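Local coordinates for protein monosaccharide-transporting ATPase (Actinobacillus succinogenes, PDB 5DTE) that probably serves as the periplasmic sugar-binding component of an ABC transporter, holding D-allose in the crystal, at residues L36-E39 / Y40-S43; N170-Q173 / R174-G177. One frame throughout, in Å; residues are numbered along the deposited sequence.

Interaction 1: L36-E39 / Y40-S43. With ALL (beta-D-allopyranose), chain E.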
# COMPACT_ATOMS: atom_id res chain seq x y z
N LEU A 36 7.78 -7.22 6.75
CA LEU A 36 8.98 -6.64 6.19
C LEU A 36 9.42 -7.45 4.97
O LEU A 36 10.41 -7.11 4.31
CB LEU A 36 10.11 -6.59 7.22
CG LEU A 36 10.29 -5.36 8.10
CD1 LEU A 36 11.53 -5.55 8.95
CD2 LEU A 36 10.39 -4.07 7.29
N SER A 37 8.69 -8.54 4.71
CA SER A 37 8.89 -9.41 3.55
C SER A 37 8.73 -8.65 2.24
O SER A 37 9.39 -8.98 1.25
CB SER A 37 7.91 -10.59 3.58
OG SER A 37 8.07 -11.38 4.75
N ASN A 38 7.85 -7.65 2.24
CA ASN A 38 7.66 -6.77 1.09
C ASN A 38 8.83 -5.80 0.95
O ASN A 38 9.40 -5.36 1.94
CB ASN A 38 6.34 -6.00 1.22
CG ASN A 38 5.85 -5.45 -0.12
OD1 ASN A 38 6.58 -5.40 -1.11
ND2 ASN A 38 4.58 -5.05 -0.15
N GLU A 39 9.20 -5.46 -0.28
CA GLU A 39 10.26 -4.49 -0.49
C GLU A 39 9.77 -3.09 -0.11
O GLU A 39 10.52 -2.29 0.44
CB GLU A 39 10.74 -4.53 -1.95
CG GLU A 39 11.50 -3.29 -2.42
CD GLU A 39 12.80 -3.06 -1.68
OE1 GLU A 39 13.49 -4.05 -1.36
OE2 GLU A 39 13.14 -1.88 -1.43
N TYR A 40 8.50 -2.83 -0.39
CA TYR A 40 7.87 -1.56 -0.05
C TYR A 40 8.05 -1.18 1.44
O TYR A 40 8.38 -0.03 1.77
CB TYR A 40 6.38 -1.61 -0.43
CG TYR A 40 5.62 -0.38 -0.02
CD1 TYR A 40 5.73 0.80 -0.75
CD2 TYR A 40 4.80 -0.38 1.10
CE1 TYR A 40 5.04 1.93 -0.37
CE2 TYR A 40 4.11 0.75 1.48
CZ TYR A 40 4.24 1.90 0.75
OH TYR A 40 3.56 3.03 1.12
N PHE A 41 7.85 -2.13 2.35
CA PHE A 41 7.98 -1.82 3.77
C PHE A 41 9.44 -1.74 4.22
O PHE A 41 9.78 -0.96 5.10
CB PHE A 41 7.19 -2.83 4.61
CG PHE A 41 5.72 -2.58 4.61
CD1 PHE A 41 5.21 -1.43 5.20
CD2 PHE A 41 4.84 -3.47 4.00
CE1 PHE A 41 3.84 -1.17 5.19
CE2 PHE A 41 3.46 -3.22 4.00
CZ PHE A 41 2.96 -2.07 4.60
N ILE A 42 10.28 -2.55 3.60
CA ILE A 42 11.73 -2.43 3.73
C ILE A 42 12.16 -1.00 3.43
O ILE A 42 13.05 -0.44 4.07
CB ILE A 42 12.44 -3.42 2.78
CG1 ILE A 42 12.56 -4.79 3.44
CG2 ILE A 42 13.82 -2.91 2.37
CD1 ILE A 42 13.49 -4.80 4.66
N SER A 43 11.50 -0.40 2.44
CA SER A 43 11.78 0.95 1.99
C SER A 43 11.30 1.98 2.98
O SER A 43 11.93 3.02 3.20
CB SER A 43 11.12 1.19 0.62
OG SER A 43 10.97 2.56 0.37
C1 ALL E . -0.57 -2.22 1.31
C2 ALL E . 0.46 -1.14 1.09
C3 ALL E . 1.47 -1.53 0.07
C4 ALL E . 2.01 -2.91 0.29
C5 ALL E . 0.83 -3.87 0.30
C6 ALL E . 1.23 -5.31 0.32
O1 ALL E . -1.36 -1.95 2.41
O2 ALL E . -0.23 0.03 0.61
O3 ALL E . 0.85 -1.49 -1.25
O4 ALL E . 2.93 -3.25 -0.76
O5 ALL E . 0.05 -3.57 1.49
O6 ALL E . 1.75 -5.64 1.59
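Chi1 of -160° in N38 and of 176° in Y40 sets CG trans to the backbone N in both residues and places the amide and the phenol ring beside beta-D-allopyranose. The amide and ring planes are 51° apart, so the two groups are not stacked. N38 is the N-cap of helix 39-54: its OD1 accepts a weak hydrogen bond from Y40 N at 3.3 Å. A second weak bond to this oxygen comes from N226 ND2. With OD1 occupied in this way, ND2 is the amide atom that faces the sugar and comes nearest to it, beside O4; at 2.70 Å resolution the exact separation deserves little weight.

The aromatic residues add van der Waals contact. Y40 approaches obliquely, with CD2 3.7 Å from the sugar C3. F41 meets the ligand at the ring edge, where O6 lies and CE2 is 4.0 Å from the sugar C4, and the same edge touches N38 through CD2, 4.0 Å from CB of N38. One face of the F41 ring is covered by Y40 CD2, which sits over the ring centre.

Behind the pocket the first helical turn closes through S43 N, which donates to E39 O at 2.9 Å, and more weakly through I42 N to N38 O at 3.4 Å. On the outer side L36 CD2 packs against I42 CD1 at 4.1 Å. Y40 and S43 also touch P272 of helix 272-287.

The chemistry therefore divides along the N38 amide: its oxygen is shared between weak bonds to Y40 N at the helix start and N226 ND2, its nitrogen is turned to the sugar, and the rings of Y40 and F41 add carbon surface beside it. This pairing of polar groups with aromatic rings around a sugar is characteristic of periplasmic sugar-binding proteins.

Interaction 2: N170-Q173 / R174-G177. With ALL (beta-D-allopyranose), chain E.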
# COMPACT_ATOMS: atom_id res chain seq x y z
N ASN A 170 -7.00 -1.18 1.53
CA ASN A 170 -6.12 -0.62 0.51
C ASN A 170 -6.23 -1.37 -0.81
O ASN A 170 -6.22 -0.77 -1.89
CB ASN A 170 -4.67 -0.62 0.99
CG ASN A 170 -4.46 0.27 2.18
OD1 ASN A 170 -5.38 0.49 2.98
ND2 ASN A 170 -3.26 0.80 2.32
N GLY A 171 -6.38 -2.69 -0.72
CA GLY A 171 -6.51 -3.51 -1.92
C GLY A 171 -7.81 -3.26 -2.65
O GLY A 171 -7.79 -2.94 -3.84
N GLU A 172 -8.93 -3.41 -1.95
CA GLU A 172 -10.26 -3.17 -2.49
C GLU A 172 -10.41 -1.73 -3.01
O GLU A 172 -10.92 -1.53 -4.10
CB GLU A 172 -11.35 -3.46 -1.44
CG GLU A 172 -11.26 -4.86 -0.76
CD GLU A 172 -11.91 -6.02 -1.54
OE1 GLU A 172 -12.63 -5.77 -2.53
OE2 GLU A 172 -11.70 -7.20 -1.15
N GLN A 173 -9.94 -0.74 -2.25
CA GLN A 173 -9.95 0.66 -2.71
C GLN A 173 -9.28 0.83 -4.09
O GLN A 173 -9.85 1.47 -4.98
CB GLN A 173 -9.26 1.58 -1.70
CG GLN A 173 -10.04 1.86 -0.42
CD GLN A 173 -11.44 2.41 -0.68
OE1 GLN A 173 -11.63 3.35 -1.44
NE2 GLN A 173 -12.43 1.81 -0.03
N ARG A 174 -8.10 0.25 -4.26
CA ARG A 174 -7.40 0.34 -5.54
C ARG A 174 -8.18 -0.35 -6.68
O ARG A 174 -8.20 0.14 -7.82
CB ARG A 174 -5.98 -0.26 -5.42
CG ARG A 174 -5.09 0.56 -4.51
CD ARG A 174 -3.87 -0.18 -4.04
NE ARG A 174 -3.26 0.48 -2.88
CZ ARG A 174 -2.21 0.00 -2.22
NH1 ARG A 174 -1.63 -1.12 -2.62
NH2 ARG A 174 -1.73 0.66 -1.17
N LYS A 175 -8.83 -1.46 -6.35
CA LYS A 175 -9.72 -2.17 -7.27
C LYS A 175 -10.88 -1.25 -7.69
O LYS A 175 -11.07 -0.99 -8.89
CB LYS A 175 -10.25 -3.45 -6.62
CG LYS A 175 -11.23 -4.29 -7.45
CD LYS A 175 -12.25 -5.04 -6.57
CE LYS A 175 -12.34 -6.51 -6.94
NZ LYS A 175 -12.44 -6.73 -8.43
N GLY A 176 -11.65 -0.77 -6.71
CA GLY A 176 -12.77 0.13 -6.97
C GLY A 176 -12.33 1.33 -7.79
O GLY A 176 -13.06 1.81 -8.67
N GLY A 177 -11.12 1.82 -7.49
CA GLY A 177 -10.49 2.86 -8.27
C GLY A 177 -10.26 2.47 -9.73
O GLY A 177 -10.62 3.20 -10.64
C1 ALL E . -0.57 -2.22 1.31
C2 ALL E . 0.46 -1.14 1.09
C3 ALL E . 1.47 -1.53 0.07
C4 ALL E . 2.01 -2.91 0.29
C5 ALL E . 0.83 -3.87 0.30
C6 ALL E . 1.23 -5.31 0.32
O1 ALL E . -1.36 -1.95 2.41
O2 ALL E . -0.23 0.03 0.61
O3 ALL E . 0.85 -1.49 -1.25
O4 ALL E . 2.93 -3.25 -0.76
O5 ALL E . 0.05 -3.57 1.49
O6 ALL E . 1.75 -5.64 1.59
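R174 and N170 lie one helical turn apart, and the N170 side chain rests against the guanidinium, with N170 CB over one face, 3.7 Å above the plane and offset toward the rim. R174 is extended from CG to NE, a shape that takes its planar end to beta-D-allopyranose. There NH1 donates to O3 at 2.9 Å with an N-H...O angle of 159°, and O3 lies in the guanidinium plane at its edge. NH2 bonds to O2, although the modelled length is doubtfully short, and reaches O3 only weakly. A223 O accepts from NH1 and N138 OD1 from NH2, so protein and sugar together fix the rotation of this probably charged group. N170 ND2 comes within 3.3 Å of the sugar O1, but its stronger partner is D116 O. This end is buried and closely packed.

Farther from the sugar the side-chain contact is looser. E172 and K175 lie side by side and point the same way, with E172 OE1 no closer than 4.1 Å to K175 CD, and E172 OE1 and K175 NZ are 6.0 Å apart, too far for a salt bridge. Each has its polar end engaged elsewhere: E172 OE2 accepts from G167 N, and K175 NZ makes a weak bond to S193 OG. Both are partly exposed, as is Q173. What unites the two ends is the helical backbone, with R174 N bonded to N170 O at 3.2 Å, K175 N to G171 O at 3.1 Å, and G176 N to E172 O at 2.8 Å, the last nearly straight at 174°.

The segments occupy the start of helix 169-182, which links strand 157-163 to strand 188-195 in a beta-alpha-beta unit; N170 and Q173 pack on N138 of the neighbouring helix 138-152.

Overall arrangement
Interactions 1 and 2 address the same sugar from different helix starts: their centres are about 20 Å apart, on opposite sides of the chain's centre, and their nearest atoms are about 6 Å apart without touching. Helix 39-54 follows a strand of the six-stranded parallel sheet, helix 169-182 one of the four-stranded sheet, consistent with the two-lobed fold of this family and a ligand between the lobes. In both, the residues that touch the sugar are buried, while L36 and I42 in interaction 1 and E172, Q173 and K175 in interaction 2 are more accessible. Interaction 1 offers a capping amide and aromatic rings, whereas interaction 2 offers an arginine making directional hydrogen bonds to sugar hydroxyls.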